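Local coordinates for protein putative citrate lyase, alfa subunit (PDB 2HJ0) that is of unknown function but is probably the alpha subunit of a citrate lyase, an alpha/beta protein with two large mixed beta-sheets, at residues Gly176-Arg182 / Asn215-Pro221; Arg182-Thr186 / Thr207-Val211; Cys187-Tyr192 / Asp327-Phe331; Phe73-Val79 / Ala233-Pro237. One frame throughout, in Å; residues are numbered along the deposited sequence.

In the fold
Contacts 1, 2 and 4 gather on loops at the carboxyl ends of parallel strands in the sheet that includes 66-69, 164-169, 202-207 and 227-230, whereas contact 3 joins the part built on this sheet to the sheet containing 322-327. Contact 3 is wholly buried and lies closest to the chain centre; contacts 1 and 4 are also largely buried, and contact 2 is partly open to solvent. Backbone hydrogen bonds dominate contact 1, charge and a threonine hydroxyl contact 2, a carboxylate and tyrosine contact 3, and a backbone bridge and a tyrosine face contact 4. Arg-182 is shared by contacts 1 and 2, Gly-180 bonds to 187-188 of contact 3, and Asp-208 reaches Ile-234 of contact 4.

Contact 1 (Gly176-Arg182 / Asn215-Pro221); sequences GNANGTR and NTPISIP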
loop_
_atom_site.group_PDB
_atom_site.type_symbol
_atom_site.label_atom_id
_atom_site.label_comp_id
_atom_site.label_asym_id
_atom_site.label_seq_id
_atom_site.Cartn_x
_atom_site.Cartn_y
_atom_site.Cartn_z
ATOM N N GLY A 176 13.072 -1.622 -7.596
ATOM C CA GLY A 176 12.288 -2.224 -6.525
ATOM C C GLY A 176 10.836 -2.654 -6.745
ATOM O O GLY A 176 10.289 -3.387 -5.915
ATOM N N ASN A 177 10.179 -2.187 -7.807
ATOM C CA ASN A 177 8.799 -2.604 -8.061
ATOM C C ASN A 177 8.835 -4.113 -8.359
ATOM O O ASN A 177 9.431 -4.544 -9.349
ATOM C CB ASN A 177 8.215 -1.848 -9.255
ATOM C CG ASN A 177 8.117 -0.351 -9.013
ATOM O OD1 ASN A 177 7.402 0.105 -8.113
ATOM N ND2 ASN A 177 8.835 0.425 -9.823
ATOM N N ALA A 178 8.197 -4.911 -7.504
ATOM C CA ALA A 178 8.199 -6.364 -7.658
ATOM C C ALA A 178 6.817 -6.999 -7.551
ATOM O O ALA A 178 5.888 -6.417 -6.986
ATOM C CB ALA A 178 9.118 -6.972 -6.604
ATOM N N ASN A 179 6.670 -8.197 -8.098
ATOM C CA ASN A 179 5.391 -8.888 -7.994
ATOM C C ASN A 179 5.659 -10.380 -8.006
ATOM O O ASN A 179 6.777 -10.803 -8.290
ATOM C CB ASN A 179 4.416 -8.461 -9.117
ATOM C CG ASN A 179 4.843 -8.921 -10.499
ATOM O OD1 ASN A 179 4.978 -10.112 -10.754
ATOM N ND2 ASN A 179 5.039 -7.968 -11.407
ATOM N N GLY A 180 4.654 -11.177 -7.671
ATOM C CA GLY A 180 4.863 -12.608 -7.648
ATOM C C GLY A 180 4.148 -13.360 -8.746
ATOM O O GLY A 180 4.020 -14.581 -8.678
ATOM N N THR A 181 3.697 -12.642 -9.767
ATOM C CA THR A 181 2.976 -13.264 -10.857
ATOM C C THR A 181 3.671 -13.156 -12.201
ATOM O O THR A 181 3.074 -13.438 -13.232
ATOM C CB THR A 181 1.587 -12.652 -10.986
ATOM O OG1 THR A 181 1.722 -11.232 -11.153
ATOM C CG2 THR A 181 0.752 -12.958 -9.736
ATOM N N ARG A 182 4.926 -12.742 -12.204
ATOM C CA ARG A 182 5.679 -12.625 -13.446
ATOM C C ARG A 182 7.096 -13.100 -13.162
ATOM O O ARG A 182 7.660 -12.774 -12.124
ATOM C CB ARG A 182 5.706 -11.169 -13.912
ATOM C CG ARG A 182 4.334 -10.532 -14.057
ATOM C CD ARG A 182 3.525 -11.231 -15.130
ATOM N NE ARG A 182 4.287 -11.327 -16.379
ATOM C CZ ARG A 182 4.674 -10.284 -17.112
ATOM N NH1 ARG A 182 4.368 -9.048 -16.726
ATOM N NH2 ARG A 182 5.368 -10.482 -18.232
ATOM N N ASN A 215 8.111 -1.999 -13.589
ATOM C CA ASN A 215 7.509 -3.321 -13.566
ATOM C C ASN A 215 6.079 -3.207 -13.033
ATOM O O ASN A 215 5.795 -2.381 -12.154
ATOM C CB ASN A 215 8.345 -4.253 -12.678
ATOM C CG ASN A 215 7.762 -5.658 -12.572
ATOM O OD1 ASN A 215 7.083 -6.122 -13.486
ATOM N ND2 ASN A 215 8.044 -6.349 -11.454
ATOM N N THR A 216 5.183 -4.019 -13.586
ATOM C CA THR A 216 3.783 -4.047 -13.165
ATOM C C THR A 216 3.184 -5.420 -13.475
ATOM O O THR A 216 3.601 -6.077 -14.422
ATOM C CB THR A 216 2.938 -2.963 -13.882
ATOM O OG1 THR A 216 3.177 -3.012 -15.291
ATOM C CG2 THR A 216 3.266 -1.576 -13.359
ATOM N N PRO A 217 2.219 -5.888 -12.665
ATOM C CA PRO A 217 1.630 -5.252 -11.482
ATOM C C PRO A 217 2.701 -4.995 -10.425
ATOM O O PRO A 217 3.828 -5.479 -10.550
ATOM C CB PRO A 217 0.623 -6.285 -10.980
ATOM C CG PRO A 217 0.373 -7.155 -12.141
ATOM C CD PRO A 217 1.692 -7.245 -12.838
ATOM N N ILE A 218 2.336 -4.269 -9.374
ATOM C CA ILE A 218 3.269 -3.947 -8.303
ATOM C C ILE A 218 2.769 -4.418 -6.942
ATOM O O ILE A 218 1.840 -3.846 -6.393
ATOM C CB ILE A 218 3.494 -2.449 -8.259
ATOM C CG1 ILE A 218 3.977 -1.974 -9.634
ATOM C CG2 ILE A 218 4.458 -2.119 -7.152
ATOM C CD1 ILE A 218 4.117 -0.455 -9.772
ATOM N N SER A 219 3.363 -5.475 -6.403
ATOM C CA SER A 219 2.951 -5.956 -5.084
ATOM C C SER A 219 3.790 -5.264 -4.002
ATOM O O SER A 219 3.335 -5.044 -2.880
ATOM C CB SER A 219 3.109 -7.472 -5.006
ATOM O OG SER A 219 2.319 -8.096 -6.002
ATOM N N ILE A 220 5.021 -4.924 -4.366
ATOM C CA ILE A 220 5.941 -4.234 -3.478
ATOM C C ILE A 220 6.502 -3.074 -4.305
ATOM O O ILE A 220 7.178 -3.280 -5.314
ATOM C CB ILE A 220 7.032 -5.181 -3.011
ATOM C CG1 ILE A 220 6.397 -6.272 -2.156
ATOM C CG2 ILE A 220 8.094 -4.419 -2.271
ATOM C CD1 ILE A 220 7.318 -7.346 -1.701
ATOM N N PRO A 221 6.196 -1.831 -3.888
ATOM C CA PRO A 221 6.634 -0.604 -4.561
ATOM C C PRO A 221 8.102 -0.259 -4.331
ATOM O O PRO A 221 8.708 -0.654 -3.325
ATOM C CB PRO A 221 5.698 0.443 -3.979
ATOM C CG PRO A 221 5.600 -0.002 -2.550
ATOM C CD PRO A 221 5.437 -1.506 -2.658
#
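A classic beta bulge joins the short strand 178-179 to the loop 215-221, which runs between strands 202-207 and 227-230. Ala-178 forms an antiparallel hydrogen-bonded pair with Ile-220: Ala-178 N donates to Ile-220 O at 2.9 Å and Ile-220 N returns to Ala-178 O at 3.1 Å. The same Ala-178 O also accepts from Ser-219 N at 2.8 Å, so two loop residues face one strand residue. Beside the bulge, Asn-177 CA makes a C-H...O contact with Ile-220 O at 3.3 Å.

Two asparagines extend the contact by reading backbone carbonyls. Asn-215 ND2 donates to Asn-177 O at 3.1 Å, and Asn-179 ND2 to Pro-217 O at 2.9 Å, the latter residue following a cis peptide bond. Asn-179 OD1 meanwhile accepts from Thr-181 N at 3.0 Å, closing an Asx turn that bends the chain out of the strand. Asn-177 ND2 donates to Asp-173 and Gln-222, and Ser-219 OG bonds to Glu-348. Ala-178 and Ile-220 rest on strand 164-169, Thr-181 touches helix 333-341, and Tyr-347 of the second subunit bonds to Ile-218 N and packs on Pro-217.

Contact 2 (Arg182-Thr186 / Thr207-Val211); sequences RGKTT and TDTLV
Two irregular loops of an alpha/beta fold meet side chain to side chain here. Loop 182-186 leads from strand 178-179 toward helix 191-199; loop 207-211 leaves the carboxyl end of strand 202-207. There is no ladder between them; the nearest CA pair is Gly-183 and Thr-209, 5.7 Å apart, while Thr-185 and Asp-208 are 7.0 Å apart by CA. Gly-183 has phi/psi of 131/174°, a conformation that itself calls for glycine, and the chain then turns through Lys-184 at -84/-6°.

Asp-208, Thr-209 and Lys-184 bury most of the surface. Asp-208 (phi/psi -103/-22°) directs CB toward the other loop with chi1 at -149°. Lys-184 starts sideways, chi1 p, and then runs fully extended, t at chi2 to chi4. Its NZ hydrogen-bonds to Asp-232 O and makes a long salt bridge to Asp-208 OD2 at 3.5 Å, with Lys-184 CE closer to that oxygen, at 3.1 Å. Thr-209 (-142/124°, chi1 p) lays its methyl against the lysine, CG2 to Lys-184 CG 3.8 Å, while its OG1 bonds to the carbonyl of Pro-170 and sits 3.6 Å from Gly-183 CA.

Asp-208 OD1 additionally accepts from the backbone N of Ile-234, tying in the loop after strand 227-230. Across the contact the same oxygen receives a hydrogen bond from Thr-185 (chi1 m), OG1 to OD1 2.7 Å.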
loop_
_atom_site.group_PDB
_atom_site.type_symbol
_atom_site.label_atom_id
_atom_site.label_comp_id
_atom_site.label_asym_id
_atom_site.label_seq_id
_atom_site.Cartn_x
_atom_site.Cartn_y
_atom_site.Cartn_z
ATOM N N ARG A 182 4.926 -12.742 -12.204
ATOM C CA ARG A 182 5.679 -12.625 -13.446
ATOM C C ARG A 182 7.096 -13.100 -13.162
ATOM O O ARG A 182 7.660 -12.774 -12.124
ATOM C CB ARG A 182 5.706 -11.169 -13.912
ATOM C CG ARG A 182 4.334 -10.532 -14.057
ATOM C CD ARG A 182 3.525 -11.231 -15.130
ATOM N NE ARG A 182 4.287 -11.327 -16.379
ATOM C CZ ARG A 182 4.674 -10.284 -17.112
ATOM N NH1 ARG A 182 4.368 -9.048 -16.726
ATOM N NH2 ARG A 182 5.368 -10.482 -18.232
ATOM N N GLY A 183 7.667 -13.870 -14.077
ATOM C CA GLY A 183 9.016 -14.376 -13.881
ATOM C C GLY A 183 9.108 -15.866 -14.147
ATOM O O GLY A 183 8.090 -16.519 -14.380
ATOM N N LYS A 184 10.313 -16.427 -14.121
ATOM C CA LYS A 184 10.459 -17.864 -14.376
ATOM C C LYS A 184 10.229 -18.674 -13.110
ATOM O O LYS A 184 10.188 -19.893 -13.154
ATOM C CB LYS A 184 11.847 -18.168 -14.925
ATOM C CG LYS A 184 12.951 -18.117 -13.903
ATOM C CD LYS A 184 14.317 -18.176 -14.560
ATOM C CE LYS A 184 15.412 -18.275 -13.493
ATOM N NZ LYS A 184 16.787 -18.108 -14.045
ATOM N N THR A 185 10.071 -17.995 -11.981
ATOM C CA THR A 185 9.855 -18.696 -10.736
ATOM C C THR A 185 8.814 -17.948 -9.927
ATOM O O THR A 185 9.130 -17.372 -8.880
ATOM C CB THR A 185 11.147 -18.759 -9.921
ATOM O OG1 THR A 185 12.230 -19.153 -10.770
ATOM C CG2 THR A 185 11.006 -19.756 -8.783
ATOM N N THR A 186 7.575 -17.953 -10.409
ATOM C CA THR A 186 6.475 -17.259 -9.735
ATOM C C THR A 186 5.914 -18.008 -8.533
ATOM O O THR A 186 6.187 -19.182 -8.344
ATOM C CB THR A 186 5.305 -17.015 -10.712
ATOM O OG1 THR A 186 4.714 -18.275 -11.070
ATOM C CG2 THR A 186 5.798 -16.310 -11.974
ATOM N N THR A 207 15.679 -10.987 -6.812
ATOM C CA THR A 207 14.885 -11.467 -7.921
ATOM C C THR A 207 15.598 -12.474 -8.774
ATOM O O THR A 207 16.831 -12.569 -8.800
ATOM C CB THR A 207 14.405 -10.330 -8.839
ATOM O OG1 THR A 207 13.401 -10.830 -9.740
ATOM C CG2 THR A 207 15.562 -9.768 -9.627
ATOM N N ASP A 208 14.786 -13.210 -9.505
ATOM C CA ASP A 208 15.263 -14.257 -10.367
ATOM C C ASP A 208 15.251 -13.769 -11.796
ATOM O O ASP A 208 15.949 -14.309 -12.656
ATOM C CB ASP A 208 14.334 -15.450 -10.219
ATOM C CG ASP A 208 15.034 -16.725 -10.428
ATOM O OD1 ASP A 208 14.451 -17.777 -10.059
ATOM O OD2 ASP A 208 16.172 -16.654 -10.965
ATOM N N THR A 209 14.431 -12.754 -12.049
ATOM C CA THR A 209 14.316 -12.202 -13.385
ATOM C C THR A 209 14.162 -10.703 -13.295
ATOM O O THR A 209 13.263 -10.211 -12.621
ATOM C CB THR A 209 13.115 -12.824 -14.141
ATOM O OG1 THR A 209 11.908 -12.154 -13.774
ATOM C CG2 THR A 209 12.983 -14.322 -13.780
ATOM N N LEU A 210 15.056 -9.982 -13.968
ATOM C CA LEU A 210 15.052 -8.524 -13.960
ATOM C C LEU A 210 14.233 -7.966 -15.110
ATOM O O LEU A 210 14.482 -8.256 -16.274
ATOM C CB LEU A 210 16.483 -8.001 -14.047
ATOM C CG LEU A 210 16.798 -6.821 -13.117
ATOM C CD1 LEU A 210 18.253 -6.401 -13.308
ATOM C CD2 LEU A 210 15.880 -5.661 -13.402
ATOM N N VAL A 211 13.262 -7.139 -14.777
ATOM C CA VAL A 211 12.391 -6.560 -15.778
ATOM C C VAL A 211 12.658 -5.066 -15.976
ATOM O O VAL A 211 13.048 -4.368 -15.040
ATOM C CB VAL A 211 10.930 -6.790 -15.350
ATOM C CG1 VAL A 211 9.970 -5.991 -16.226
ATOM C CG2 VAL A 211 10.629 -8.275 -15.429
#

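Contact 3 (Cys187-Tyr192 / Asp327-Phe331); sequences CGSLGY and DVQDF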
loop_
_atom_site.group_PDB
_atom_site.type_symbol
_atom_site.label_atom_id
_atom_site.label_comp_id
_atom_site.label_asym_id
_atom_site.label_seq_id
_atom_site.Cartn_x
_atom_site.Cartn_y
_atom_site.Cartn_z
ATOM N N CYS A 187 5.122 -17.323 -7.723
ATOM C CA CYS A 187 4.503 -17.951 -6.557
ATOM C C CYS A 187 3.134 -17.321 -6.310
ATOM O O CYS A 187 2.438 -17.663 -5.354
ATOM C CB CYS A 187 5.371 -17.747 -5.325
ATOM S SG CYS A 187 5.635 -16.013 -4.958
ATOM N N GLY A 188 2.767 -16.382 -7.172
ATOM C CA GLY A 188 1.488 -15.719 -7.033
ATOM C C GLY A 188 1.499 -14.587 -6.019
ATOM O O GLY A 188 2.305 -13.660 -6.110
ATOM N N SER A 189 0.595 -14.660 -5.050
ATOM C CA SER A 189 0.506 -13.640 -4.030
ATOM C C SER A 189 1.795 -13.490 -3.224
ATOM O O SER A 189 2.625 -14.402 -3.168
ATOM C CB SER A 189 -0.641 -13.951 -3.082
ATOM O OG SER A 189 -0.644 -13.032 -2.006
ATOM N N LEU A 190 1.950 -12.320 -2.612
ATOM C CA LEU A 190 3.107 -11.999 -1.783
ATOM C C LEU A 190 2.650 -11.357 -0.480
ATOM O O LEU A 190 3.348 -10.517 0.079
ATOM C CB LEU A 190 4.027 -11.037 -2.519
ATOM C CG LEU A 190 4.863 -11.665 -3.621
ATOM C CD1 LEU A 190 5.702 -10.585 -4.282
ATOM C CD2 LEU A 190 5.762 -12.761 -3.035
ATOM N N GLY A 191 1.478 -11.777 -0.010
ATOM C CA GLY A 191 0.902 -11.239 1.208
ATOM C C GLY A 191 1.749 -11.250 2.467
ATOM O O GLY A 191 1.656 -10.328 3.274
ATOM N N TYR A 192 2.566 -12.276 2.665
ATOM C CA TYR A 192 3.374 -12.287 3.868
ATOM C C TYR A 192 4.560 -11.339 3.680
ATOM O O TYR A 192 4.928 -10.627 4.603
ATOM C CB TYR A 192 3.843 -13.710 4.213
ATOM C CG TYR A 192 2.702 -14.688 4.439
ATOM C CD1 TYR A 192 1.670 -14.396 5.337
ATOM C CD2 TYR A 192 2.617 -15.874 3.696
ATOM C CE1 TYR A 192 0.570 -15.259 5.478
ATOM C CE2 TYR A 192 1.529 -16.744 3.828
ATOM C CZ TYR A 192 0.505 -16.431 4.715
ATOM O OH TYR A 192 -0.595 -17.257 4.818
ATOM N N ASP A 327 -6.721 -13.254 -1.820
ATOM C CA ASP A 327 -5.587 -14.177 -1.739
ATOM C C ASP A 327 -4.375 -13.679 -0.951
ATOM O O ASP A 327 -3.771 -12.666 -1.305
ATOM C CB ASP A 327 -5.147 -14.504 -3.178
ATOM C CG ASP A 327 -4.169 -15.655 -3.261
ATOM O OD1 ASP A 327 -3.383 -15.860 -2.318
ATOM O OD2 ASP A 327 -4.186 -16.351 -4.300
ATOM N N VAL A 328 -4.006 -14.406 0.099
ATOM C CA VAL A 328 -2.843 -14.019 0.884
ATOM C C VAL A 328 -1.695 -14.975 0.570
ATOM O O VAL A 328 -0.526 -14.693 0.837
ATOM C CB VAL A 328 -3.132 -14.055 2.388
ATOM C CG1 VAL A 328 -3.208 -15.495 2.885
ATOM C CG2 VAL A 328 -2.058 -13.280 3.118
ATOM N N GLN A 329 -2.042 -16.115 -0.004
ATOM C CA GLN A 329 -1.046 -17.099 -0.376
ATOM C C GLN A 329 -1.627 -18.158 -1.311
ATOM O O GLN A 329 -2.736 -18.647 -1.103
ATOM C CB GLN A 329 -0.475 -17.763 0.869
ATOM C CG GLN A 329 0.170 -19.069 0.565
ATOM C CD GLN A 329 0.843 -19.661 1.762
ATOM O OE1 GLN A 329 0.309 -19.619 2.880
ATOM N NE2 GLN A 329 2.027 -20.228 1.546
ATOM N N ASP A 330 -0.871 -18.508 -2.344
ATOM C CA ASP A 330 -1.318 -19.512 -3.293
ATOM C C ASP A 330 -0.711 -20.850 -2.955
ATOM O O ASP A 330 0.423 -20.915 -2.494
ATOM C CB ASP A 330 -0.913 -19.116 -4.700
ATOM C CG ASP A 330 -1.643 -17.911 -5.179
ATOM O OD1 ASP A 330 -0.977 -16.916 -5.538
ATOM O OD2 ASP A 330 -2.893 -17.959 -5.193
ATOM N N PHE A 331 -1.462 -21.917 -3.198
ATOM C CA PHE A 331 -0.987 -23.259 -2.903
ATOM C C PHE A 331 -0.747 -24.159 -4.131
ATOM O O PHE A 331 -0.583 -25.374 -3.995
ATOM C CB PHE A 331 -1.947 -23.930 -1.920
ATOM C CG PHE A 331 -1.690 -23.569 -0.478
ATOM C CD1 PHE A 331 -1.024 -24.448 0.367
ATOM C CD2 PHE A 331 -2.103 -22.344 0.034
ATOM C CE1 PHE A 331 -0.778 -24.108 1.699
ATOM C CE2 PHE A 331 -1.860 -22.003 1.362
ATOM C CZ PHE A 331 -1.198 -22.883 2.194
#
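A side-chain carboxylate stands in for a backbone partner where the two segments meet: Asp-330 OD1 accepts from Ser-189 N at 2.8 Å, and it lies only 3.1 Å from Gly-188 CA. A beta carbon on Gly-188 would run into that oxygen, and the residue's phi/psi of 82/-125° requires glycine in its own right. Ser-189 points toward the other segment, its OG 3.2 Å from Asp-327 O, and the same OG accepts from Gly-191 N at 3.2 Å. This ST turn leads the chain into helix 191-199. Gly-191 approaches Val-328 closely, CA to CA 4.7 Å, where a side chain would collide with Val-328 CG2.

The contact thus joins the start of that helix to the end of strand 322-327 and the short strand 329-330, bridging the parts of the chain built on the two large sheets. Tyr-192 turns its ring over this junction: Val-328 O lies over one face, CE1 is 4.0 Å from Val-328 CG2, and OH is 3.2 Å from Gln-329 OE1, near the ring plane. His-71 stacks on the tyrosine ring, and His-72 bonds to Val-328 O. The side chain of Gln-329 comes within about 3 Å of a bound citric acid molecule, probably acquired from the crystallisation liquor.

Contact 4 (Phe73-Val79 / Ala233-Pro237); sequences FREGDYV and AIGDP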
loop_
_atom_site.group_PDB
_atom_site.type_symbol
_atom_site.label_atom_id
_atom_site.label_comp_id
_atom_site.label_asym_id
_atom_site.label_seq_id
_atom_site.Cartn_x
_atom_site.Cartn_y
_atom_site.Cartn_z
ATOM N N PHE A 73 7.524 -19.414 -1.481
ATOM C CA PHE A 73 8.111 -20.416 -2.376
ATOM C C PHE A 73 8.112 -21.799 -1.714
ATOM O O PHE A 73 8.503 -22.808 -2.320
ATOM C CB PHE A 73 9.542 -20.035 -2.753
ATOM C CG PHE A 73 9.618 -18.878 -3.685
ATOM C CD1 PHE A 73 10.305 -17.726 -3.334
ATOM C CD2 PHE A 73 8.983 -18.935 -4.920
ATOM C CE1 PHE A 73 10.361 -16.649 -4.197
ATOM C CE2 PHE A 73 9.028 -17.865 -5.799
ATOM C CZ PHE A 73 9.717 -16.719 -5.441
ATOM N N ARG A 74 7.676 -21.823 -0.460
ATOM C CA ARG A 74 7.610 -23.043 0.313
ATOM C C ARG A 74 8.856 -23.903 0.214
ATOM O O ARG A 74 9.959 -23.391 0.363
ATOM C CB ARG A 74 6.378 -23.824 -0.096
ATOM C CG ARG A 74 5.140 -23.029 0.176
ATOM C CD ARG A 74 3.954 -23.923 0.319
ATOM N NE ARG A 74 3.222 -23.987 -0.930
ATOM C CZ ARG A 74 2.205 -24.801 -1.145
ATOM N NH1 ARG A 74 1.590 -24.790 -2.330
ATOM N NH2 ARG A 74 1.818 -25.622 -0.173
ATOM N N GLU A 75 8.687 -25.201 -0.040
ATOM C CA GLU A 75 9.822 -26.125 -0.123
ATOM C C GLU A 75 10.760 -25.847 -1.277
ATOM O O GLU A 75 11.801 -26.489 -1.406
ATOM C CB GLU A 75 9.340 -27.569 -0.219
ATOM C CG GLU A 75 8.566 -28.069 0.998
ATOM C CD GLU A 75 9.399 -28.103 2.288
ATOM O OE1 GLU A 75 10.649 -28.156 2.211
ATOM O OE2 GLU A 75 8.781 -28.095 3.373
ATOM N N GLY A 76 10.385 -24.897 -2.122
ATOM C CA GLY A 76 11.229 -24.565 -3.246
ATOM C C GLY A 76 12.064 -23.334 -2.970
ATOM O O GLY A 76 12.803 -22.890 -3.849
ATOM N N ASP A 77 11.980 -22.784 -1.757
ATOM C CA ASP A 77 12.742 -21.570 -1.440
ATOM C C ASP A 77 14.259 -21.699 -1.486
ATOM O O ASP A 77 14.826 -22.702 -1.057
ATOM C CB ASP A 77 12.380 -21.006 -0.065
ATOM C CG ASP A 77 13.226 -19.801 0.287
ATOM O OD1 ASP A 77 13.018 -18.739 -0.328
ATOM O OD2 ASP A 77 14.127 -19.915 1.150
ATOM N N TYR A 78 14.912 -20.658 -1.993
ATOM C CA TYR A 78 16.364 -20.620 -2.077
ATOM C C TYR A 78 16.922 -19.400 -1.352
ATOM O O TYR A 78 18.064 -19.415 -0.912
ATOM C CB TYR A 78 16.815 -20.560 -3.529
ATOM C CG TYR A 78 16.690 -21.846 -4.313
ATOM C CD1 TYR A 78 16.914 -21.852 -5.686
ATOM C CD2 TYR A 78 16.355 -23.051 -3.698
ATOM C CE1 TYR A 78 16.807 -23.013 -6.437
ATOM C CE2 TYR A 78 16.247 -24.233 -4.449
ATOM C CZ TYR A 78 16.474 -24.197 -5.827
ATOM O OH TYR A 78 16.348 -25.326 -6.608
ATOM N N VAL A 79 16.110 -18.350 -1.240
ATOM C CA VAL A 79 16.509 -17.099 -0.602
ATOM C C VAL A 79 16.974 -17.239 0.837
ATOM O O VAL A 79 18.028 -16.730 1.177
ATOM C CB VAL A 79 15.363 -16.073 -0.659
ATOM C CG1 VAL A 79 15.793 -14.759 -0.035
ATOM C CG2 VAL A 79 14.937 -15.867 -2.096
ATOM N N ALA A 233 18.736 -18.264 -9.616
ATOM C CA ALA A 233 17.455 -18.862 -9.221
ATOM C C ALA A 233 17.102 -18.592 -7.773
ATOM O O ALA A 233 17.916 -18.814 -6.886
ATOM C CB ALA A 233 17.480 -20.366 -9.452
ATOM N N ILE A 234 15.882 -18.134 -7.528
ATOM C CA ILE A 234 15.463 -17.855 -6.166
ATOM C C ILE A 234 14.657 -19.011 -5.627
ATOM O O ILE A 234 14.500 -19.166 -4.418
ATOM C CB ILE A 234 14.619 -16.597 -6.099
ATOM C CG1 ILE A 234 13.369 -16.779 -6.952
ATOM C CG2 ILE A 234 15.424 -15.419 -6.603
ATOM C CD1 ILE A 234 12.511 -15.556 -7.019
ATOM N N GLY A 235 14.148 -19.833 -6.530
ATOM C CA GLY A 235 13.364 -20.976 -6.106
ATOM C C GLY A 235 13.505 -22.143 -7.058
ATOM O O GLY A 235 13.929 -21.977 -8.197
ATOM N N ASP A 236 13.138 -23.328 -6.588
ATOM C CA ASP A 236 13.224 -24.531 -7.399
ATOM C C ASP A 236 12.245 -24.453 -8.567
ATOM O O ASP A 236 11.059 -24.195 -8.374
ATOM C CB ASP A 236 12.915 -25.759 -6.545
ATOM C CG ASP A 236 13.457 -27.039 -7.145
ATOM O OD1 ASP A 236 13.108 -27.343 -8.313
ATOM O OD2 ASP A 236 14.229 -27.740 -6.445
ATOM N N PRO A 237 12.735 -24.684 -9.794
ATOM C CA PRO A 237 11.930 -24.643 -11.019
ATOM C C PRO A 237 10.530 -25.238 -10.894
ATOM O O PRO A 237 9.550 -24.508 -10.731
ATOM C CB PRO A 237 12.792 -25.408 -12.013
ATOM C CG PRO A 237 14.174 -25.012 -11.604
ATOM C CD PRO A 237 14.111 -25.124 -10.093
#
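The two backbones run alongside each other through a single bridge between Asp-77 and Gly-235, whose CA atoms are 4.7 Å apart. Asp-236 N donates to Gly-76 O at 2.8 Å, and Gly-235 CA makes a C-H...O contact with that carbonyl at 3.0 Å. Tyr-78 N lies 2.9 Å from Ile-234 O in a weak hydrogen bond, the position of this oxygen being less sure. Before the bridge, a short 3-10 turn, with Gly-76 N bonded to Phe-73 O at 2.8 Å, brings Gly-76 against Asp-236.

Tyr-78 contributes much of the side-chain contact. Its ring lies over Gly-235, whose CA is 4.0 Å from the ring centroid in a CH-pi interaction, and its OH makes a weak hydrogen bond with Asp-236 OD2 at 3.2 Å. Ile-234 meets apolar groups of two residues: its CD1 is 3.4 Å from Phe-73 CZ, and its CB 4.1 Å from Val-79 CG2.

Tyr-78 is the N-cap residue of helix 79-89, while Asp-77 OD2 bonds to Met-80 N and His-106. The loops meet at the carboxyl ends of strands 66-69 and 227-230, parallel in a mixed beta-sheet and separated by 202-207 and 164-169; each leads into a helix, consistent with a Rossmann-like alpha/beta fold.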